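Local coordinates for putative CRISPR-associated endoribonuclease-like protein Cas6nc (Pyrococcus horikoshii, PDB 3QJL) that binds CRISPR RNA as a Cas6-family, endoribonuclease-like protein of the prokaryotic adaptive immune system that defends against viruses and other mobile genetic elements, at residues P18-P21 and F22-Y26; K65-P68 and D69-I72; L159-D162 and R163-V167; S85-E88 and D89-R92. All blocks are in the same frame, centred on the assembly; numbering follows the deposited sequence.

Contact 1 of 4, residues P18-P21 and F22-Y26; sequences PILP and FNYNY. With nucleotides of chain D.
Leu20 and Tyr24 meet where the chain leaves the short strand 19-20 in an extended course, turns at Phe22 and runs on into helix 25-39; no hydrogen bond joins residues 18-21 to 22-26. The bend brings the carbonyl of Pro21 to the edge of the Tyr24 ring, where Pro21 O lies in the ring plane 3.3 Å from Tyr24 CD2. Leu20 crosses that side chain at about a right angle, its CD1 3.9 Å from Tyr24 CD2, and Ile106 of strand 103-106 packs against both. The linker belongs to the N-terminal half of a Cas6 protein built on ferredoxin-like folds, and here it receives two consecutive bases of the RNA. Phe22 lies flat over the adenine of A7 of chain D, the two planes nearly parallel, with C4 of the base 3.5 Å above the centre of the ring; CG stands anti to the carbonyl carbon (chi1 -82°), a torsion that lays the ring over the base. Asn23 ND2 donates to A7 N1 of chain D over 3.3 Å, while its OD1 accepts from the backbone N of Met198. Tyr24 OH donates to A6 N1 of chain D at 2.7 Å and is also hydrogen-bonded to Ile59 N.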
loop_
_atom_site.group_PDB
_atom_site.type_symbol
_atom_site.label_atom_id
_atom_site.label_comp_id
_atom_site.label_asym_id
_atom_site.label_seq_id
_atom_site.Cartn_x
_atom_site.Cartn_y
_atom_site.Cartn_z
ATOM N N PRO A 18 15.454 17.061 9.714
ATOM C CA PRO A 18 16.034 16.539 8.481
ATOM C C PRO A 18 14.921 15.983 7.598
ATOM O O PRO A 18 13.943 15.438 8.119
ATOM C CB PRO A 18 16.959 15.429 8.984
ATOM C CG PRO A 18 16.295 14.932 10.222
ATOM C CD PRO A 18 15.607 16.123 10.843
ATOM N N ILE A 19 15.067 16.141 6.286
ATOM C CA ILE A 19 14.087 15.652 5.325
ATOM C C ILE A 19 14.751 14.886 4.185
ATOM O O ILE A 19 15.578 15.425 3.446
ATOM C CB ILE A 19 13.216 16.809 4.758
ATOM C CG1 ILE A 19 12.303 17.369 5.852
ATOM C CG2 ILE A 19 12.377 16.343 3.558
ATOM C CD1 ILE A 19 11.662 18.675 5.493
ATOM N N LEU A 20 14.368 13.624 4.045
ATOM C CA LEU A 20 14.904 12.753 3.010
ATOM C C LEU A 20 14.105 12.870 1.708
ATOM O O LEU A 20 12.907 12.609 1.688
ATOM C CB LEU A 20 14.864 11.313 3.519
ATOM C CG LEU A 20 15.286 10.187 2.585
ATOM C CD1 LEU A 20 16.685 10.418 2.060
ATOM C CD2 LEU A 20 15.194 8.877 3.321
ATOM N N PRO A 21 14.764 13.277 0.616
ATOM C CA PRO A 21 14.110 13.394 -0.698
ATOM C C PRO A 21 13.580 12.053 -1.194
ATOM O O PRO A 21 14.153 11.026 -0.860
ATOM C CB PRO A 21 15.233 13.891 -1.611
ATOM C CG PRO A 21 16.173 14.598 -0.684
ATOM C CD PRO A 21 16.140 13.796 0.599
ATOM N N PHE A 22 12.508 12.065 -1.981
ATOM C CA PHE A 22 11.828 10.832 -2.374
ATOM C C PHE A 22 12.650 9.912 -3.265
ATOM O O PHE A 22 12.541 8.683 -3.158
ATOM C CB PHE A 22 10.487 11.125 -3.060
ATOM C CG PHE A 22 9.372 11.388 -2.108
ATOM C CD1 PHE A 22 8.977 10.417 -1.211
ATOM C CD2 PHE A 22 8.710 12.606 -2.115
ATOM C CE1 PHE A 22 7.957 10.654 -0.323
ATOM C CE2 PHE A 22 7.690 12.851 -1.235
ATOM C CZ PHE A 22 7.309 11.870 -0.335
ATOM N N ASN A 23 13.435 10.481 -4.174
ATOM C CA ASN A 23 14.187 9.617 -5.063
ATOM C C ASN A 23 15.667 9.763 -4.797
ATOM O O ASN A 23 16.290 10.707 -5.271
ATOM C CB ASN A 23 13.902 10.007 -6.514
ATOM C CG ASN A 23 12.414 10.042 -6.837
ATOM O OD1 ASN A 23 11.918 9.205 -7.593
ATOM N ND2 ASN A 23 11.696 11.010 -6.269
ATOM N N TYR A 24 16.233 8.819 -4.050
ATOM C CA TYR A 24 17.678 8.786 -3.815
ATOM C C TYR A 24 18.465 7.716 -4.560
ATOM O O TYR A 24 19.679 7.686 -4.480
ATOM C CB TYR A 24 17.962 8.681 -2.327
ATOM C CG TYR A 24 17.011 7.765 -1.611
ATOM C CD1 TYR A 24 17.277 6.411 -1.498
ATOM C CD2 TYR A 24 15.838 8.250 -1.051
ATOM C CE1 TYR A 24 16.410 5.567 -0.835
ATOM C CE2 TYR A 24 14.970 7.413 -0.383
ATOM C CZ TYR A 24 15.259 6.071 -0.282
ATOM O OH TYR A 24 14.397 5.221 0.373
ATOM N N ASN A 25 17.791 6.840 -5.289
ATOM C CA ASN A 25 18.464 5.646 -5.794
ATOM C C ASN A 25 19.793 5.927 -6.461
ATOM O O ASN A 25 20.762 5.241 -6.202
ATOM C CB ASN A 25 17.568 4.863 -6.744
ATOM C CG ASN A 25 16.329 4.381 -6.077
ATOM O OD1 ASN A 25 15.315 5.085 -6.046
ATOM N ND2 ASN A 25 16.398 3.186 -5.504
ATOM N N TYR A 26 19.837 6.927 -7.326
ATOM C CA TYR A 26 21.065 7.193 -8.046
ATOM C C TYR A 26 22.137 7.809 -7.146
ATOM O O TYR A 26 23.316 7.463 -7.243
ATOM C CB TYR A 26 20.824 8.074 -9.272
ATOM C CG TYR A 26 21.980 7.978 -10.221
ATOM C CD1 TYR A 26 22.201 6.811 -10.948
ATOM C CD2 TYR A 26 22.892 9.019 -10.344
ATOM C CE1 TYR A 26 23.280 6.693 -11.803
ATOM C CE2 TYR A 26 23.984 8.912 -11.192
ATOM C CZ TYR A 26 24.172 7.747 -11.924
ATOM O OH TYR A 26 25.254 7.636 -12.775
ATOM P P A D 7 2.769 6.484 -1.937
ATOM O OP1 A D 7 1.760 5.973 -0.981
ATOM O OP2 A D 7 3.120 5.657 -3.115
ATOM O "O5'" A D 7 2.377 7.943 -2.404
ATOM C "C5'" A D 7 1.948 8.915 -1.466
ATOM C "C4'" A D 7 2.371 10.295 -1.888
ATOM O "O4'" A D 7 3.762 10.498 -1.542
ATOM C "C3'" A D 7 2.289 10.583 -3.387
ATOM O "O3'" A D 7 0.994 11.030 -3.781
ATOM C "C2'" A D 7 3.377 11.627 -3.595
ATOM O "O2'" A D 7 2.899 12.917 -3.242
ATOM C "C1'" A D 7 4.424 11.204 -2.561
ATOM N N9 A D 7 5.458 10.321 -3.131
ATOM C C8 A D 7 5.643 8.994 -2.835
ATOM N N7 A D 7 6.637 8.430 -3.481
ATOM C C5 A D 7 7.152 9.459 -4.248
ATOM C C6 A D 7 8.226 9.507 -5.146
ATOM N N6 A D 7 9.006 8.462 -5.438
ATOM N N1 A D 7 8.477 10.686 -5.748
ATOM C C2 A D 7 7.697 11.731 -5.458
ATOM N N3 A D 7 6.665 11.815 -4.625
ATOM C C4 A D 7 6.442 10.630 -4.039
ATOM P P A D 6 4.319 6.007 4.686
ATOM O OP1 A D 6 4.288 4.564 5.016
ATOM O OP2 A D 6 5.398 6.842 5.255
ATOM O "O5'" A D 6 4.267 6.192 3.111
ATOM C "C5'" A D 6 4.139 7.481 2.526
ATOM C "C4'" A D 6 4.664 7.505 1.111
ATOM O "O4'" A D 6 6.113 7.515 1.146
ATOM C "C3'" A D 6 4.268 6.315 0.244
ATOM O "O3'" A D 6 4.137 6.740 -1.116
ATOM C "C2'" A D 6 5.471 5.387 0.372
ATOM O "O2'" A D 6 5.635 4.507 -0.716
ATOM C "C1'" A D 6 6.627 6.382 0.477
ATOM N N9 A D 6 7.768 5.898 1.259
ATOM C C8 A D 6 7.740 5.329 2.510
ATOM N N7 A D 6 8.921 5.013 3.007
ATOM C C5 A D 6 9.792 5.417 2.013
ATOM C C6 A D 6 11.189 5.355 1.928
ATOM N N6 A D 6 11.966 4.845 2.886
ATOM N N1 A D 6 11.759 5.851 0.810
ATOM C C2 A D 6 10.971 6.362 -0.151
ATOM N N3 A D 6 9.645 6.466 -0.193
ATOM C C4 A D 6 9.106 5.973 0.937
#

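Contact 2 of 4, residues K65-P68 and D69-I72; sequences KILP and DKGI. With nucleotides of chain D.
Leu67 and Gly71 pair through their backbones at the closed end of the hairpin of strands 64-67 and 71-74. Leu67 N donates to Gly71 O over 2.9 Å, and Leu67 O takes two N-H groups in return: Gly71 N at 2.8 Å, lying in the carbonyl plane, and Lys70 N, which stands above that plane. With Lys70 and Gly71 both facing Leu67, this is a classic beta bulge set into the turn, Gly71 having phi 159° and psi -153°. One residue further from the turn, Ile66 and Ile72 form a non-hydrogen-bonded antiparallel pair on the buried face, where Phe22 touches both.

The RNA lies along this part of the hairpin. On the face of the two isoleucines, Ile66 CD1 packs on the sugar of A6 of chain D, and Ile72 CD1 comes 3.4 Å from C6 of the adenine of A6 of chain D. The backbone N of Ile66 donates to O2 of C5 of chain D over 2.7 Å. Separately, the fully stretched Lys65 lays its methylenes beside the cytosine of C5 of chain D, with CE 3.5 Å from N4.

The turn is looser. Asp69 and Lys70 are exposed, and Lys70, curling back over the turn, crosses Leu67 obliquely, bringing NZ within 3.8 Å of Leu67 CD2. Leu67 itself, on the sheet face away from Ile66, also packs on Ile19. Pro68 rests against Glu188 of the second subunit and an RNA sugar.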
loop_
_atom_site.group_PDB
_atom_site.type_symbol
_atom_site.label_atom_id
_atom_site.label_comp_id
_atom_site.label_asym_id
_atom_site.label_seq_id
_atom_site.Cartn_x
_atom_site.Cartn_y
_atom_site.Cartn_z
ATOM N N LYS A 65 7.102 11.207 8.871
ATOM C CA LYS A 65 5.893 11.874 8.422
ATOM C C LYS A 65 6.160 12.282 6.979
ATOM O O LYS A 65 7.318 12.250 6.541
ATOM C CB LYS A 65 5.589 13.090 9.290
ATOM C CG LYS A 65 4.888 12.748 10.591
ATOM C CD LYS A 65 4.634 13.998 11.441
ATOM C CE LYS A 65 3.928 13.633 12.750
ATOM N NZ LYS A 65 4.147 14.639 13.832
ATOM N N ILE A 66 5.115 12.640 6.231
ATOM C CA ILE A 66 5.305 12.957 4.818
ATOM C C ILE A 66 5.055 14.418 4.447
ATOM O O ILE A 66 4.054 15.026 4.850
ATOM C CB ILE A 66 4.479 12.046 3.896
ATOM C CG1 ILE A 66 4.701 10.585 4.268
ATOM C CG2 ILE A 66 4.897 12.252 2.448
ATOM C CD1 ILE A 66 5.979 10.004 3.686
ATOM N N LEU A 67 5.983 14.951 3.656
ATOM C CA LEU A 67 5.889 16.291 3.094
ATOM C C LEU A 67 5.924 16.147 1.580
ATOM O O LEU A 67 6.996 16.096 0.974
ATOM C CB LEU A 67 7.045 17.165 3.571
ATOM C CG LEU A 67 6.941 17.682 5.004
ATOM C CD1 LEU A 67 8.326 17.820 5.624
ATOM C CD2 LEU A 67 6.198 19.002 5.016
ATOM N N PRO A 68 4.740 16.044 0.970
ATOM C CA PRO A 68 4.592 15.685 -0.442
ATOM C C PRO A 68 5.462 16.507 -1.380
ATOM O O PRO A 68 5.889 15.986 -2.406
ATOM C CB PRO A 68 3.110 15.938 -0.699
ATOM C CG PRO A 68 2.468 15.634 0.624
ATOM C CD PRO A 68 3.438 16.164 1.649
ATOM N N ASP A 69 5.701 17.770 -1.058
ATOM C CA ASP A 69 6.567 18.597 -1.894
ATOM C C ASP A 69 8.081 18.448 -1.604
ATOM O O ASP A 69 8.919 18.642 -2.491
ATOM C CB ASP A 69 6.100 20.054 -1.861
ATOM C CG ASP A 69 4.768 20.258 -2.606
ATOM O OD1 ASP A 69 3.854 20.938 -2.075
ATOM O OD2 ASP A 69 4.639 19.728 -3.735
ATOM N N LYS A 70 8.418 18.090 -0.367
ATOM C CA LYS A 70 9.808 18.017 0.087
ATOM C C LYS A 70 10.357 16.575 0.115
ATOM O O LYS A 70 11.314 16.236 -0.596
ATOM C CB LYS A 70 9.961 18.698 1.458
ATOM C CG LYS A 70 10.193 20.221 1.404
ATOM C CD LYS A 70 9.237 21.007 2.328
ATOM C CE LYS A 70 7.962 21.462 1.577
ATOM N NZ LYS A 70 6.781 21.801 2.452
ATOM N N GLY A 71 9.748 15.726 0.935
ATOM C CA GLY A 71 10.221 14.366 1.076
ATOM C C GLY A 71 9.724 13.785 2.381
ATOM O O GLY A 71 8.677 14.194 2.884
ATOM N N ILE A 72 10.475 12.823 2.913
ATOM C CA ILE A 72 10.127 12.123 4.142
ATOM C C ILE A 72 10.754 12.785 5.362
ATOM O O ILE A 72 11.965 12.971 5.433
ATOM C CB ILE A 72 10.604 10.663 4.069
ATOM C CG1 ILE A 72 10.178 10.045 2.732
ATOM C CG2 ILE A 72 10.093 9.858 5.266
ATOM C CD1 ILE A 72 10.746 8.679 2.464
ATOM P P C D 5 0.938 3.410 7.993
ATOM O OP1 C D 5 0.655 2.204 7.171
ATOM O OP2 C D 5 2.348 3.819 8.194
ATOM O "O5'" C D 5 0.101 4.643 7.458
ATOM C "C5'" C D 5 0.437 5.965 7.838
ATOM C "C4'" C D 5 1.048 6.722 6.693
ATOM O "O4'" C D 5 0.773 8.135 6.868
ATOM C "C3'" C D 5 2.557 6.591 6.563
ATOM O "O3'" C D 5 2.923 6.643 5.180
ATOM C "C2'" C D 5 3.061 7.840 7.286
ATOM O "O2'" C D 5 4.339 8.274 6.881
ATOM C "C1'" C D 5 1.981 8.859 6.931
ATOM N N1 C D 5 1.799 9.935 7.928
ATOM C C2 C D 5 2.178 11.245 7.622
ATOM O O2 C D 5 2.714 11.487 6.535
ATOM N N3 C D 5 1.970 12.225 8.526
ATOM C C4 C D 5 1.402 11.937 9.696
ATOM N N4 C D 5 1.226 12.937 10.564
ATOM C C5 C D 5 0.990 10.614 10.032
ATOM C C6 C D 5 1.197 9.657 9.120
ATOM P P A D 6 4.319 6.007 4.686
ATOM O OP1 A D 6 4.288 4.564 5.016
ATOM O OP2 A D 6 5.398 6.842 5.255
ATOM O "O5'" A D 6 4.267 6.192 3.111
ATOM C "C5'" A D 6 4.139 7.481 2.526
ATOM C "C4'" A D 6 4.664 7.505 1.111
ATOM O "O4'" A D 6 6.113 7.515 1.146
ATOM C "C3'" A D 6 4.268 6.315 0.244
ATOM O "O3'" A D 6 4.137 6.740 -1.116
ATOM C "C2'" A D 6 5.471 5.387 0.372
ATOM O "O2'" A D 6 5.635 4.507 -0.716
ATOM C "C1'" A D 6 6.627 6.382 0.477
ATOM N N9 A D 6 7.768 5.898 1.259
ATOM C C8 A D 6 7.740 5.329 2.510
ATOM N N7 A D 6 8.921 5.013 3.007
ATOM C C5 A D 6 9.792 5.417 2.013
ATOM C C6 A D 6 11.189 5.355 1.928
ATOM N N6 A D 6 11.966 4.845 2.886
ATOM N N1 A D 6 11.759 5.851 0.810
ATOM C C2 A D 6 10.971 6.362 -0.151
ATOM N N3 A D 6 9.645 6.466 -0.193
ATOM C C4 A D 6 9.106 5.973 0.937
#

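Contact 3 of 4, residues L159-D162 and R163-V167; sequences LFMD and RLRKV
Asp162 and Lys166 form a salt bridge one turn apart on helix 160-176. Lys166 NZ donates to Asp162 OD2 over 2.8 Å, on the syn lone pair of the carboxylate, and makes a weak bond to Asp162 OD1 at 3.2 Å. The outstretched lysine passes alongside the carbonyl of its partner to reach the carboxylate. Beneath the pair runs the i to i+4 hydrogen bonding of an alpha-helix: Arg163 N to Leu159 O, Leu164 N to Phe160 O at 2.8 Å, and Arg165 N to Met161 O. This first turn lies in the C-terminal half of the Cas6 chain, its apolar side set against strands 138-143 and 185-189. A kink at chi3 (-81°) turns the Arg165 guanidinium, and Met161 O lies over one of its faces near the rim, while NH2 bonds to Phe185 O. Arg163 NE is likewise held by Arg139 O. On the buried side, Phe160 and Leu164 lie side by side and point the same way, Phe160 CE2 3.9 Å from Leu164 CD2. The methionine curls to bring Met161 CE within 3.7 Å of the same methyl, Leu164 CD2. Val138 touches both Phe160 and Leu164.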
loop_
_atom_site.group_PDB
_atom_site.type_symbol
_atom_site.label_atom_id
_atom_site.label_comp_id
_atom_site.label_asym_id
_atom_site.label_seq_id
_atom_site.Cartn_x
_atom_site.Cartn_y
_atom_site.Cartn_z
ATOM N N LEU A 159 3.276 -10.548 -19.596
ATOM C CA LEU A 159 4.632 -10.958 -19.926
ATOM C C LEU A 159 5.571 -10.937 -18.727
ATOM O O LEU A 159 6.753 -11.256 -18.862
ATOM C CB LEU A 159 5.200 -10.059 -21.021
ATOM C CG LEU A 159 4.374 -10.037 -22.311
ATOM C CD1 LEU A 159 4.869 -8.940 -23.256
ATOM C CD2 LEU A 159 4.379 -11.412 -22.999
ATOM N N PHE A 160 5.055 -10.561 -17.561
ATOM C CA PHE A 160 5.898 -10.385 -16.383
ATOM C C PHE A 160 6.691 -11.642 -16.014
ATOM O O PHE A 160 7.916 -11.678 -16.130
ATOM C CB PHE A 160 5.059 -9.934 -15.194
ATOM C CG PHE A 160 5.864 -9.640 -13.960
ATOM C CD1 PHE A 160 6.359 -8.369 -13.728
ATOM C CD2 PHE A 160 6.119 -10.630 -13.029
ATOM C CE1 PHE A 160 7.090 -8.093 -12.591
ATOM C CE2 PHE A 160 6.848 -10.361 -11.884
ATOM C CZ PHE A 160 7.338 -9.098 -11.664
ATOM N N MET A 161 5.971 -12.667 -15.572
ATOM C CA MET A 161 6.567 -13.906 -15.089
ATOM C C MET A 161 7.575 -14.476 -16.073
ATOM O O MET A 161 8.622 -14.980 -15.675
ATOM C CB MET A 161 5.478 -14.942 -14.810
ATOM C CG MET A 161 5.905 -16.088 -13.937
ATOM S SD MET A 161 6.496 -15.524 -12.328
ATOM C CE MET A 161 8.277 -15.562 -12.568
ATOM N N ASP A 162 7.265 -14.402 -17.358
ATOM C CA ASP A 162 8.154 -14.971 -18.354
ATOM C C ASP A 162 9.390 -14.102 -18.523
ATOM O O ASP A 162 10.502 -14.599 -18.730
ATOM C CB ASP A 162 7.457 -15.150 -19.695
ATOM C CG ASP A 162 8.412 -15.611 -20.769
ATOM O OD1 ASP A 162 8.673 -16.834 -20.831
ATOM O OD2 ASP A 162 8.928 -14.752 -21.527
ATOM N N ARG A 163 9.201 -12.797 -18.431
ATOM C CA ARG A 163 10.329 -11.894 -18.522
ATOM C C ARG A 163 11.242 -12.037 -17.291
ATOM O O ARG A 163 12.457 -12.086 -17.415
ATOM C CB ARG A 163 9.823 -10.467 -18.679
ATOM C CG ARG A 163 10.901 -9.447 -18.808
ATOM C CD ARG A 163 11.660 -9.568 -20.108
ATOM N NE ARG A 163 12.708 -8.549 -20.109
ATOM C CZ ARG A 163 14.020 -8.789 -20.091
ATOM N NH1 ARG A 163 14.483 -10.039 -20.116
ATOM N NH2 ARG A 163 14.874 -7.767 -20.074
ATOM N N LEU A 164 10.649 -12.122 -16.105
ATOM C CA LEU A 164 11.412 -12.189 -14.867
ATOM C C LEU A 164 12.227 -13.459 -14.815
ATOM O O LEU A 164 13.380 -13.446 -14.394
ATOM C CB LEU A 164 10.476 -12.157 -13.659
ATOM C CG LEU A 164 11.106 -12.382 -12.280
ATOM C CD1 LEU A 164 12.064 -11.248 -11.902
ATOM C CD2 LEU A 164 10.025 -12.554 -11.228
ATOM N N ARG A 165 11.601 -14.557 -15.226
ATOM C CA ARG A 165 12.237 -15.859 -15.305
ATOM C C ARG A 165 13.535 -15.750 -16.127
ATOM O O ARG A 165 14.613 -16.147 -15.674
ATOM C CB ARG A 165 11.253 -16.838 -15.945
ATOM C CG ARG A 165 11.480 -18.314 -15.661
ATOM C CD ARG A 165 10.274 -19.161 -16.130
ATOM N NE ARG A 165 9.149 -19.171 -15.176
ATOM C CZ ARG A 165 7.866 -18.944 -15.488
ATOM N NH1 ARG A 165 7.502 -18.668 -16.739
ATOM N NH2 ARG A 165 6.932 -18.988 -14.542
ATOM N N LYS A 166 13.438 -15.188 -17.327
ATOM C CA LYS A 166 14.612 -15.023 -18.184
ATOM C C LYS A 166 15.649 -14.073 -17.590
ATOM O O LYS A 166 16.842 -14.293 -17.725
ATOM C CB LYS A 166 14.207 -14.569 -19.593
ATOM C CG LYS A 166 13.710 -15.701 -20.465
ATOM C CD LYS A 166 12.789 -15.227 -21.564
ATOM C CE LYS A 166 12.123 -16.411 -22.233
ATOM N NZ LYS A 166 10.900 -16.008 -22.978
ATOM N N VAL A 167 15.203 -13.011 -16.937
ATOM C CA VAL A 167 16.149 -12.086 -16.324
ATOM C C VAL A 167 16.984 -12.791 -15.255
ATOM O O VAL A 167 18.196 -12.637 -15.223
ATOM C CB VAL A 167 15.447 -10.845 -15.743
ATOM C CG1 VAL A 167 16.405 -10.033 -14.915
ATOM C CG2 VAL A 167 14.908 -10.000 -16.861
#

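Contact 4 of 4, residues S85-E88 and D89-R92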
loop_
_atom_site.group_PDB
_atom_site.type_symbol
_atom_site.label_atom_id
_atom_site.label_comp_id
_atom_site.label_asym_id
_atom_site.label_seq_id
_atom_site.Cartn_x
_atom_site.Cartn_y
_atom_site.Cartn_z
ATOM N N SER A 85 24.694 -9.191 -1.030
ATOM C CA SER A 85 25.437 -9.725 -2.164
ATOM C C SER A 85 25.808 -11.170 -1.900
ATOM O O SER A 85 25.951 -11.586 -0.757
ATOM C CB SER A 85 26.730 -8.920 -2.358
ATOM O OG SER A 85 27.511 -9.411 -3.445
ATOM N N SER A 86 26.032 -11.923 -2.967
ATOM C CA SER A 86 26.374 -13.330 -2.836
ATOM C C SER A 86 27.878 -13.446 -2.635
ATOM O O SER A 86 28.402 -14.497 -2.260
ATOM C CB SER A 86 25.956 -14.078 -4.097
ATOM O OG SER A 86 26.462 -13.429 -5.246
ATOM N N ASN A 87 28.557 -12.334 -2.882
ATOM C CA ASN A 87 29.999 -12.260 -2.853
ATOM C C ASN A 87 30.434 -11.446 -1.652
ATOM O O ASN A 87 30.258 -10.223 -1.636
ATOM C CB ASN A 87 30.456 -11.560 -4.122
ATOM C CG ASN A 87 31.962 -11.479 -4.245
ATOM O OD1 ASN A 87 32.710 -11.720 -3.286
ATOM N ND2 ASN A 87 32.419 -11.124 -5.439
ATOM N N GLU A 88 31.020 -12.100 -0.648
ATOM C CA GLU A 88 31.337 -11.361 0.569
ATOM C C GLU A 88 32.589 -10.514 0.402
ATOM O O GLU A 88 32.892 -9.678 1.242
ATOM C CB GLU A 88 31.374 -12.243 1.820
ATOM C CG GLU A 88 32.726 -12.807 2.178
ATOM C CD GLU A 88 33.077 -14.023 1.357
ATOM O OE1 GLU A 88 32.355 -14.280 0.359
ATOM O OE2 GLU A 88 34.064 -14.715 1.715
ATOM N N ASP A 89 33.282 -10.688 -0.715
ATOM C CA ASP A 89 34.312 -9.727 -1.070
ATOM C C ASP A 89 33.727 -8.371 -1.464
ATOM O O ASP A 89 34.317 -7.331 -1.169
ATOM C CB ASP A 89 35.256 -10.276 -2.137
ATOM C CG ASP A 89 36.351 -11.151 -1.543
ATOM O OD1 ASP A 89 36.715 -10.931 -0.360
ATOM O OD2 ASP A 89 36.838 -12.063 -2.250
ATOM N N ILE A 90 32.558 -8.372 -2.107
ATOM C CA ILE A 90 31.849 -7.117 -2.382
ATOM C C ILE A 90 31.363 -6.454 -1.088
ATOM O O ILE A 90 31.515 -5.244 -0.898
ATOM C CB ILE A 90 30.674 -7.316 -3.340
ATOM C CG1 ILE A 90 31.175 -7.576 -4.757
ATOM C CG2 ILE A 90 29.822 -6.085 -3.357
ATOM C CD1 ILE A 90 30.151 -8.235 -5.648
ATOM N N ILE A 91 30.794 -7.250 -0.190
ATOM C CA ILE A 91 30.344 -6.720 1.088
ATOM C C ILE A 91 31.495 -6.097 1.872
ATOM O O ILE A 91 31.409 -4.957 2.339
ATOM C CB ILE A 91 29.708 -7.807 1.938
ATOM C CG1 ILE A 91 28.489 -8.411 1.217
ATOM C CG2 ILE A 91 29.294 -7.233 3.260
ATOM C CD1 ILE A 91 27.444 -7.368 0.715
ATOM N N ARG A 92 32.575 -6.872 1.993
ATOM C CA ARG A 92 33.802 -6.499 2.692
ATOM C C ARG A 92 34.276 -5.138 2.213
ATOM O O ARG A 92 34.437 -4.214 3.001
ATOM C CB ARG A 92 34.859 -7.559 2.385
ATOM C CG ARG A 92 35.849 -7.871 3.495
ATOM C CD ARG A 92 37.170 -7.160 3.247
ATOM N NE ARG A 92 37.212 -6.606 1.899
ATOM C CZ ARG A 92 37.863 -7.162 0.881
ATOM N NH1 ARG A 92 38.552 -8.288 1.081
ATOM N NH2 ARG A 92 37.830 -6.582 -0.327
#
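The start of helix 88-100, just after strand 79-85, is closed by an N-cap in which Asn87 accepts from the backbone of Asp89. Asn87 OD1 takes Asp89 N at 2.8 Å, the donor standing 36° above the plane of the amide carbonyl. A chi1 of -177°, with CG of Asn87 opposite its backbone N, places OD1 at the N-H of Asp89. The backbone O of Asn87 receives only weak bonds, from Ile90 N at 3.0 Å and Ile91 N at 3.3 Å, whereas Arg92 N bonds to Glu88 O at 2.9 Å. Ahead of the cap, Ser85 OG accepts from Asn87 N over 3.2 Å, an ST turn, and is bonded as well to Phe53 O. Two isoleucines pack back on this turn. Ile91 CD1 lies 3.5 Å from Ser85 CB, and Ile90 crosses Asn87 at about a right angle, CD1 3.7 Å from Asn87 CB. Beyond them, Ile91 reaches Met5 and Ile7 of strand 5-13, and Ile90 meets Leu46 and Leu47 of helix 41-47. An ST turn leading into an asparagine N-cap thus makes the strand-to-helix junction of a ferredoxin-like beta-alpha unit.

Overall arrangement
Contacts 1 and 2 are neighbours, their centres about 10 Å apart: strands 19-20 and 71-74 pair in one small sheet, Leu20 O probably bonding to Ile72 N. Both meet A6 of chain D, contact 1 by a hydroxyl bond to its base and contact 2 by aliphatic packing; contact 1 also takes A7 of chain D, contact 2 also C5. Contact 1 is largely buried, whereas contact 2 runs out to an exposed turn beside the second subunit. Contacts 3 and 4 touch neither these nor each other. Both begin helices, each with a buried apolar side and a charged outer one, but contact 3 has a hydrogen-bonded salt bridge across its segments, contact 4 a side-chain cap.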